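Long-range contact in Abbfa_003403 (Acinetobacter baumannii, PDB 4ZXH), which probably assembles a peptide product as a four-domain nonribosomal peptide synthetase with condensation, adenylation, carrier and thioesterase domains: residues Q30-V42 with T115-R128. Numbering follows the deposited sequence.
Sequences QRLEPTCSAYNMV and TKQPFDLTQPPLWR. With PNS (4'-phosphopantetheine), chain B.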
ATOM      1  N   GLN A  30      13.010   9.785  11.912  1.00 29.95           N
ATOM      2  CA  GLN A  30      14.254   9.048  12.150  1.00 24.38           C
ATOM      3  C   GLN A  30      14.091   7.856  13.096  1.00 21.90           C
ATOM      4  O   GLN A  30      14.767   6.842  12.907  1.00 32.32           O
ATOM      5  CB  GLN A  30      15.346   9.968  12.692  1.00 30.17           C
ATOM      6  CG  GLN A  30      16.755   9.403  12.508  1.00 20.51           C
ATOM      7  CD  GLN A  30      17.116   9.250  11.036  1.00 26.97           C
ATOM      8  OE1 GLN A  30      17.138  10.220  10.295  1.00 37.27           O
ATOM      9  NE2 GLN A  30      17.401   8.031  10.613  1.00 24.63           N
ATOM     10  N   ARG A  31      13.231   7.964  14.112  1.00 22.58           N
ATOM     11  CA  ARG A  31      12.906   6.786  14.942  1.00 23.67           C
ATOM     12  C   ARG A  31      12.108   5.773  14.140  1.00 24.04           C
ATOM     13  O   ARG A  31      12.296   4.568  14.269  1.00 34.76           O
ATOM     14  CB  ARG A  31      12.116   7.160  16.206  1.00 29.13           C
ATOM     15  CG  ARG A  31      12.988   7.625  17.336  1.00 48.98           C
ATOM     16  CD  ARG A  31      13.988   6.552  17.732  1.00 60.65           C
ATOM     17  NE  ARG A  31      13.529   5.799  18.891  1.00 69.30           N
ATOM     18  CZ  ARG A  31      13.826   6.130  20.143  1.00 68.61           C
ATOM     19  NH1 ARG A  31      14.587   7.186  20.363  1.00 77.68           N
ATOM     20  NH2 ARG A  31      13.373   5.416  21.166  1.00 58.89           N
ATOM     21  N   LEU A  32      11.200   6.275  13.321  1.00 28.00           N
ATOM     22  CA  LEU A  32      10.306   5.419  12.573  1.00 30.36           C
ATOM     23  C   LEU A  32      11.089   4.544  11.594  1.00 33.48           C
ATOM     24  O   LEU A  32      10.821   3.355  11.459  1.00 28.85           O
ATOM     25  CB  LEU A  32       9.283   6.264  11.843  1.00 28.87           C
ATOM     26  CG  LEU A  32       8.062   5.548  11.316  1.00 29.67           C
ATOM     27  CD1 LEU A  32       7.295   4.930  12.484  1.00 31.67           C
ATOM     28  CD2 LEU A  32       7.224   6.560  10.569  1.00 24.50           C
ATOM     29  N   GLU A  33      12.076   5.131  10.929  1.00 30.94           N
ATOM     30  CA  GLU A  33      12.910   4.366  10.007  1.00 26.90           C
ATOM     31  C   GLU A  33      14.389   4.638  10.300  1.00 31.62           C
ATOM     32  O   GLU A  33      14.959   5.582   9.773  1.00 23.66           O
ATOM     33  CB  GLU A  33      12.547   4.717   8.555  1.00 22.73           C
ATOM     34  CG  GLU A  33      13.364   3.987   7.525  1.00 36.72           C
ATOM     35  CD  GLU A  33      13.561   2.530   7.882  1.00 63.36           C
ATOM     36  OE1 GLU A  33      12.564   1.764   7.887  1.00 80.26           O
ATOM     37  OE2 GLU A  33      14.717   2.167   8.204  1.00 65.31           O
ATOM     38  N   PRO A  34      15.010   3.822  11.170  1.00 37.83           N
ATOM     39  CA  PRO A  34      16.349   4.175  11.656  1.00 35.50           C
ATOM     40  C   PRO A  34      17.439   4.226  10.594  1.00 38.13           C
ATOM     41  O   PRO A  34      18.402   4.948  10.820  1.00 45.37           O
ATOM     42  CB  PRO A  34      16.637   3.079  12.678  1.00 24.21           C
ATOM     43  CG  PRO A  34      15.298   2.725  13.199  1.00 24.88           C
ATOM     44  CD  PRO A  34      14.412   2.751  11.984  1.00 33.44           C
ATOM     45  N   THR A  35      17.288   3.535   9.464  1.00 43.54           N
ATOM     46  CA  THR A  35      18.287   3.615   8.387  1.00 40.68           C
ATOM     47  C   THR A  35      18.105   4.846   7.491  1.00 32.86           C
ATOM     48  O   THR A  35      18.798   5.011   6.492  1.00 34.68           O
ATOM     49  CB  THR A  35      18.264   2.378   7.471  1.00 38.34           C
ATOM     50  OG1 THR A  35      17.229   2.533   6.493  1.00 53.81           O
ATOM     51  CG2 THR A  35      18.055   1.119   8.268  1.00 24.58           C
ATOM     52  N   CYS A  36      17.169   5.706   7.850  1.00 32.22           N
ATOM     53  CA  CYS A  36      16.912   6.903   7.071  1.00 26.99           C
ATOM     54  C   CYS A  36      18.121   7.830   7.068  1.00 25.51           C
ATOM     55  O   CYS A  36      18.725   8.077   8.102  1.00 34.61           O
ATOM     56  CB  CYS A  36      15.684   7.625   7.622  1.00 20.22           C
ATOM     57  SG  CYS A  36      15.145   9.098   6.722  1.00 28.71           S
ATOM     58  N   SER A  37      18.461   8.347   5.893  1.00 27.77           N
ATOM     59  CA  SER A  37      19.498   9.356   5.773  1.00 26.28           C
ATOM     60  C   SER A  37      18.960  10.598   5.075  1.00 29.19           C
ATOM     61  O   SER A  37      19.688  11.556   4.802  1.00 20.97           O
ATOM     62  CB  SER A  37      20.670   8.816   4.993  1.00 19.32           C
ATOM     63  OG  SER A  37      20.344   8.803   3.630  1.00 28.53           O
ATOM     64  N   ALA A  38      17.671  10.589   4.787  1.00 23.51           N
ATOM     65  CA  ALA A  38      17.105  11.647   3.978  1.00 27.65           C
ATOM     66  C   ALA A  38      17.226  13.027   4.636  1.00 22.47           C
ATOM     67  O   ALA A  38      17.025  14.037   3.965  1.00 25.02           O
ATOM     68  CB  ALA A  38      15.648  11.332   3.656  1.00 24.56           C
ATOM     69  N   TYR A  39      17.545  13.074   5.929  1.00 21.67           N
ATOM     70  CA  TYR A  39      17.680  14.357   6.627  1.00 29.39           C
ATOM     71  C   TYR A  39      19.122  14.650   7.107  1.00 21.09           C
ATOM     72  O   TYR A  39      19.339  15.458   8.008  1.00 18.79           O
ATOM     73  CB  TYR A  39      16.700  14.412   7.806  1.00 30.70           C
ATOM     74  CG  TYR A  39      15.278  14.463   7.340  1.00 32.07           C
ATOM     75  CD1 TYR A  39      14.715  15.660   6.901  1.00 28.74           C
ATOM     76  CD2 TYR A  39      14.499  13.308   7.285  1.00 30.63           C
ATOM     77  CE1 TYR A  39      13.406  15.709   6.439  1.00 21.20           C
ATOM     78  CE2 TYR A  39      13.189  13.347   6.821  1.00 27.81           C
ATOM     79  CZ  TYR A  39      12.652  14.556   6.395  1.00 26.61           C
ATOM     80  OH  TYR A  39      11.350  14.613   5.947  1.00 34.02           O
ATOM     81  N   ASN A  40      20.093  13.984   6.488  1.00 19.05           N
ATOM     82  CA  ASN A  40      21.509  14.275   6.678  1.00 17.81           C
ATOM     83  C   ASN A  40      21.967  15.452   5.830  1.00 31.43           C
ATOM     84  O   ASN A  40      22.391  15.245   4.695  1.00 35.90           O
ATOM     85  CB  ASN A  40      22.360  13.064   6.290  1.00 29.16           C
ATOM     86  CG  ASN A  40      22.217  11.908   7.241  1.00 18.34           C
ATOM     87  OD1 ASN A  40      21.258  11.817   7.996  1.00 39.95           O
ATOM     88  ND2 ASN A  40      23.178  11.006   7.203  1.00 20.96           N
ATOM     89  N   MET A  41      21.883  16.677   6.351  1.00 17.74           N
ATOM     90  CA  MET A  41      22.410  17.821   5.617  1.00 28.27           C
ATOM     91  C   MET A  41      23.941  17.701   5.457  1.00 37.80           C
ATOM     92  O   MET A  41      24.672  17.312   6.392  1.00 36.25           O
ATOM     93  CB  MET A  41      22.072  19.126   6.312  1.00 18.03           C
ATOM     94  CG  MET A  41      20.712  19.179   6.963  1.00 39.53           C
ATOM     95  SD  MET A  41      20.310  20.801   7.581  1.00 30.79           S
ATOM     96  CE  MET A  41      20.310  21.700   6.044  1.00 81.26           C
ATOM     97  N   VAL A  42      24.418  18.032   4.266  1.00 25.29           N
ATOM     98  CA  VAL A  42      25.822  17.880   3.943  1.00 26.13           C
ATOM     99  C   VAL A  42      26.325  19.062   3.156  1.00 27.95           C
ATOM    100  O   VAL A  42      25.811  19.354   2.073  1.00 25.57           O
ATOM    101  CB  VAL A  42      26.106  16.608   3.088  1.00 28.59           C
ATOM    102  CG1 VAL A  42      27.598  16.546   2.718  1.00 19.15           C
ATOM    103  CG2 VAL A  42      25.667  15.357   3.803  1.00 21.20           C
ATOM    104  N   THR A 115      28.489   9.837   4.013  1.00 31.16           N
ATOM    105  CA  THR A 115      27.652  10.847   4.654  1.00 24.65           C
ATOM    106  C   THR A 115      26.202  10.394   4.850  1.00 23.21           C
ATOM    107  O   THR A 115      25.477  11.007   5.613  1.00 21.65           O
ATOM    108  CB  THR A 115      27.644  12.181   3.851  1.00 31.13           C
ATOM    109  OG1 THR A 115      27.037  11.989   2.568  1.00 28.38           O
ATOM    110  CG2 THR A 115      29.068  12.728   3.674  1.00 23.78           C
ATOM    111  N   LYS A 116      25.778   9.334   4.164  1.00 31.93           N
ATOM    112  CA  LYS A 116      24.434   8.772   4.367  1.00 30.44           C
ATOM    113  C   LYS A 116      24.330   7.781   5.533  1.00 25.10           C
ATOM    114  O   LYS A 116      23.266   7.201   5.762  1.00 29.33           O
ATOM    115  CB  LYS A 116      23.942   8.083   3.087  1.00 22.37           C
ATOM    116  CG  LYS A 116      23.200   9.026   2.190  1.00 28.98           C
ATOM    117  CD  LYS A 116      23.118   8.561   0.748  1.00 34.27           C
ATOM    118  CE  LYS A 116      22.775   9.793  -0.108  1.00 43.73           C
ATOM    119  NZ  LYS A 116      22.642   9.480  -1.561  1.00 62.61           N
ATOM    120  N   GLN A 117      25.423   7.556   6.251  1.00 23.45           N
ATOM    121  CA  GLN A 117      25.351   6.678   7.411  1.00 24.72           C
ATOM    122  C   GLN A 117      24.414   7.380   8.374  1.00 30.53           C
ATOM    123  O   GLN A 117      24.443   8.604   8.504  1.00 35.04           O
ATOM    124  CB  GLN A 117      26.732   6.410   8.009  1.00 23.37           C
ATOM    125  CG  GLN A 117      27.575   5.461   7.155  1.00 41.05           C
ATOM    126  CD  GLN A 117      29.103   5.696   7.239  1.00 57.95           C
ATOM    127  OE1 GLN A 117      29.596   6.653   7.848  1.00 40.69           O
ATOM    128  NE2 GLN A 117      29.849   4.812   6.590  1.00 72.57           N
ATOM    129  N   PRO A 118      23.515   6.618   8.981  1.00 25.77           N
ATOM    130  CA  PRO A 118      22.395   7.222   9.701  1.00 31.10           C
ATOM    131  C   PRO A 118      22.807   7.674  11.081  1.00 25.00           C
ATOM    132  O   PRO A 118      23.785   7.145  11.584  1.00 23.92           O
ATOM    133  CB  PRO A 118      21.370   6.072   9.783  1.00 29.38           C
ATOM    134  CG  PRO A 118      22.196   4.853   9.800  1.00 25.46           C
ATOM    135  CD  PRO A 118      23.411   5.155   8.919  1.00 25.97           C
ATOM    136  N   PHE A 119      22.074   8.612  11.673  1.00 22.93           N
ATOM    137  CA  PHE A 119      22.322   9.030  13.047  1.00 23.49           C
ATOM    138  C   PHE A 119      21.351   8.352  14.013  1.00 24.67           C
ATOM    139  O   PHE A 119      20.222   8.060  13.655  1.00 33.77           O
ATOM    140  CB  PHE A 119      22.172  10.550  13.194  1.00 20.40           C
ATOM    141  CG  PHE A 119      23.253  11.355  12.519  1.00 28.90           C
ATOM    142  CD1 PHE A 119      24.354  11.811  13.241  1.00 29.44           C
ATOM    143  CD2 PHE A 119      23.147  11.701  11.179  1.00 29.23           C
ATOM    144  CE1 PHE A 119      25.336  12.559  12.634  1.00 22.73           C
ATOM    145  CE2 PHE A 119      24.123  12.452  10.564  1.00 29.90           C
ATOM    146  CZ  PHE A 119      25.223  12.882  11.289  1.00 26.16           C
ATOM    147  N   ASP A 120      21.804   8.114  15.237  1.00 30.37           N
ATOM    148  CA  ASP A 120      20.931   7.815  16.362  1.00 23.25           C
ATOM    149  C   ASP A 120      20.759   9.108  17.149  1.00 37.58           C
ATOM    150  O   ASP A 120      21.686   9.567  17.825  1.00 41.00           O
ATOM    151  CB  ASP A 120      21.538   6.719  17.233  1.00 28.53           C
ATOM    152  CG  ASP A 120      20.623   6.284  18.379  1.00 43.70           C
ATOM    153  OD1 ASP A 120      19.660   7.012  18.741  1.00 41.16           O
ATOM    154  OD2 ASP A 120      20.876   5.181  18.914  1.00 46.75           O
ATOM    155  N   LEU A 121      19.582   9.709  17.061  1.00 33.78           N
ATOM    156  CA  LEU A 121      19.425  11.048  17.599  1.00 29.65           C
ATOM    157  C   LEU A 121      19.490  11.064  19.123  1.00 29.38           C
ATOM    158  O   LEU A 121      19.584  12.123  19.729  1.00 37.13           O
ATOM    159  CB  LEU A 121      18.112  11.663  17.114  1.00 27.59           C
ATOM    160  CG  LEU A 121      17.997  11.839  15.598  1.00 21.25           C
ATOM    161  CD1 LEU A 121      16.695  12.517  15.237  1.00 21.04           C
ATOM    162  CD2 LEU A 121      19.180  12.607  15.051  1.00 20.69           C
ATOM    163  N   THR A 122      19.458   9.896  19.747  1.00 26.78           N
ATOM    164  CA  THR A 122      19.495   9.834  21.208  1.00 32.00           C
ATOM    165  C   THR A 122      20.922   9.810  21.776  1.00 39.29           C
ATOM    166  O   THR A 122      21.130   9.947  22.990  1.00 48.39           O
ATOM    167  CB  THR A 122      18.748   8.610  21.715  1.00 34.16           C
ATOM    168  OG1 THR A 122      19.583   7.460  21.585  1.00 41.31           O
ATOM    169  CG2 THR A 122      17.500   8.398  20.891  1.00 36.23           C
ATOM    170  N   GLN A 123      21.896   9.657  20.888  1.00 36.17           N
ATOM    171  CA  GLN A 123      23.294   9.549  21.271  1.00 43.78           C
ATOM    172  C   GLN A 123      24.113  10.632  20.549  1.00 40.75           C
ATOM    173  O   GLN A 123      24.149  10.658  19.315  1.00 42.96           O
ATOM    174  CB  GLN A 123      23.817   8.140  20.929  1.00 56.94           C
ATOM    175  CG  GLN A 123      24.842   7.548  21.914  1.00 75.68           C
ATOM    176  CD  GLN A 123      24.344   7.492  23.360  1.00 84.32           C
ATOM    177  OE1 GLN A 123      25.085   7.801  24.298  1.00 86.55           O
ATOM    178  NE2 GLN A 123      23.091   7.073  23.544  1.00 80.85           N
ATOM    179  N   PRO A 124      24.770  11.530  21.312  1.00 38.86           N
ATOM    180  CA  PRO A 124      25.552  12.640  20.752  1.00 32.55           C
ATOM    181  C   PRO A 124      26.882  12.153  20.229  1.00 34.85           C
ATOM    182  O   PRO A 124      27.371  11.158  20.741  1.00 36.91           O
ATOM    183  CB  PRO A 124      25.753  13.561  21.948  1.00 30.17           C
ATOM    184  CG  PRO A 124      25.800  12.640  23.095  1.00 28.68           C
ATOM    185  CD  PRO A 124      24.876  11.492  22.779  1.00 43.41           C
ATOM    186  N   PRO A 125      27.476  12.856  19.252  1.00 38.36           N
ATOM    187  CA  PRO A 125      26.972  14.099  18.650  1.00 35.07           C
ATOM    188  C   PRO A 125      26.000  13.840  17.507  1.00 32.33           C
ATOM    189  O   PRO A 125      25.997  12.727  16.995  1.00 38.07           O
ATOM    190  CB  PRO A 125      28.248  14.779  18.139  1.00 27.54           C
ATOM    191  CG  PRO A 125      29.189  13.639  17.860  1.00 27.91           C
ATOM    192  CD  PRO A 125      28.842  12.524  18.798  1.00 25.55           C
ATOM    193  N   LEU A 126      25.193  14.830  17.119  1.00 34.96           N
ATOM    194  CA  LEU A 126      24.285  14.657  15.975  1.00 27.19           C
ATOM    195  C   LEU A 126      24.868  15.298  14.716  1.00 28.88           C
ATOM    196  O   LEU A 126      24.146  15.817  13.862  1.00 28.73           O
ATOM    197  CB  LEU A 126      22.908  15.240  16.251  1.00 21.35           C
ATOM    198  CG  LEU A 126      22.168  14.853  17.530  1.00 22.21           C
ATOM    199  CD1 LEU A 126      20.705  15.022  17.329  1.00 27.58           C
ATOM    200  CD2 LEU A 126      22.495  13.463  18.027  1.00 22.80           C
ATOM    201  N   TRP A 127      26.189  15.250  14.614  1.00 23.02           N
ATOM    202  CA  TRP A 127      26.889  15.750  13.450  1.00 21.72           C
ATOM    203  C   TRP A 127      28.208  14.997  13.320  1.00 24.11           C
ATOM    204  O   TRP A 127      28.687  14.414  14.295  1.00 33.01           O
ATOM    205  CB  TRP A 127      27.112  17.258  13.564  1.00 22.82           C
ATOM    206  CG  TRP A 127      27.729  17.668  14.860  1.00 23.27           C
ATOM    207  CD1 TRP A 127      27.086  17.882  16.045  1.00 22.22           C
ATOM    208  CD2 TRP A 127      29.111  17.940  15.098  1.00 23.44           C
ATOM    209  NE1 TRP A 127      27.989  18.259  17.015  1.00 30.40           N
ATOM    210  CE2 TRP A 127      29.241  18.310  16.455  1.00 33.10           C
ATOM    211  CE3 TRP A 127      30.257  17.917  14.298  1.00 25.67           C
ATOM    212  CZ2 TRP A 127      30.474  18.644  17.029  1.00 37.17           C
ATOM    213  CZ3 TRP A 127      31.492  18.261  14.872  1.00 25.89           C
ATOM    214  CH2 TRP A 127      31.586  18.609  16.220  1.00 24.36           C
ATOM    215  N   ARG A 128      28.764  14.978  12.107  1.00 23.70           N
ATOM    216  CA  ARG A 128      30.026  14.290  11.815  1.00 22.77           C
ATOM    217  C   ARG A 128      30.845  15.081  10.817  1.00 31.06           C
ATOM    218  O   ARG A 128      30.307  15.861  10.026  1.00 28.43           O
ATOM    219  CB  ARG A 128      29.792  12.918  11.225  1.00 28.01           C
ATOM    220  CG  ARG A 128      28.934  12.004  12.033  1.00 30.37           C
ATOM    221  CD  ARG A 128      29.044  10.622  11.449  1.00 30.79           C
ATOM    222  NE  ARG A 128      28.607  10.552  10.057  1.00 33.01           N
ATOM    223  CZ  ARG A 128      27.417  10.077   9.689  1.00 29.93           C
ATOM    224  NH1 ARG A 128      26.565   9.656  10.617  1.00 24.16           N
ATOM    225  NH2 ARG A 128      27.086  10.001   8.404  1.00 23.25           N
TER
HETATM  226  O23 PNS B1401       1.758  10.675  11.708  1.00 28.78           O
HETATM  227  P24 PNS B1401       2.081  11.587  12.862  1.00 28.70           P
HETATM  228  O25 PNS B1401       0.943  12.159  13.663  1.00 28.18           O
HETATM  229  O27 PNS B1401       2.894  12.818  12.208  1.00 38.06           O
HETATM  230  C28 PNS B1401       4.059  12.580  11.424  1.00 36.72           C
HETATM  231  C29 PNS B1401       4.645  13.915  10.999  1.00 39.68           C
HETATM  232  C30 PNS B1401       4.922  14.677  12.297  1.00 38.81           C
HETATM  233  C31 PNS B1401       3.627  14.662  10.136  1.00 37.31           C
HETATM  234  C32 PNS B1401       5.915  13.675  10.170  1.00 36.28           C
HETATM  235  O33 PNS B1401       5.616  12.636   9.223  1.00 31.14           O
HETATM  236  C34 PNS B1401       6.368  14.953   9.491  1.00 36.04           C
HETATM  237  O35 PNS B1401       6.700  15.952  10.128  1.00 32.67           O
HETATM  238  N36 PNS B1401       6.413  14.979   8.166  1.00 29.27           N
HETATM  239  C37 PNS B1401       6.831  16.158   7.424  1.00 25.61           C
HETATM  240  C38 PNS B1401       8.052  15.770   6.591  1.00 31.38           C
HETATM  241  C39 PNS B1401       8.963  16.952   6.456  0.50 37.97           C
HETATM  242  O40 PNS B1401       9.118  17.731   7.384  0.50 45.27           O
HETATM  243  N41 PNS B1401       9.548  17.047   5.271  0.50 35.69           N
HETATM  244  C42 PNS B1401      10.479  18.052   4.816  0.50 33.92           C
HETATM  245  C43 PNS B1401      10.496  17.799   3.322  0.50 32.12           C
HETATM  246  S44 PNS B1401       9.366  18.972   2.562  0.50 61.73           S
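The Asn40 amide lies at the edge of the Phe119 ring, with CG in the ring plane and the two planes 70° apart. One face of that ring carries the guanidinium of Arg128, whose NH1 lies 3.5 Å above the plane of the Phe119 ring, over its centre. Phe119 CZ lies over one guanidinium face and Gln117 OE1 over the opposite one, while Gln117 O sits at the edge, in plane. Both acceptors of Asn40 ND2 are backbone carbonyls lying in the Asn40 amide plane. The bond from Asn40 ND2 to Thr115 O is 2.8 Å and nearly straight (167°). That from Asn40 ND2 to Gln117 O is 3.0 Å and more bent. Gln117 O also takes Arg128 NH1 and NH2 end-on, so three nitrogens grip one oxygen. In the chloramphenicol acetyltransferase-like condensation domain, this ties the start of strand 40-49 to the end of helix 104-115 and the loop after it; Arg128 of strand 127-135 holds the same loop. The neighbouring Tyr39 lines the phosphopantetheine pocket, with Tyr39 OH 3.1 Å from cofactor N41. Gln30 CB packs on Leu121 CD1. The Gln30 chain bends at chi2 (64°), bringing Gln30 NE2 to Cys36 O, a 2.8 Å hydrogen bond. Ser37 OG touches Lys116 CG, while Lys116 NZ salt-bridges Glu398.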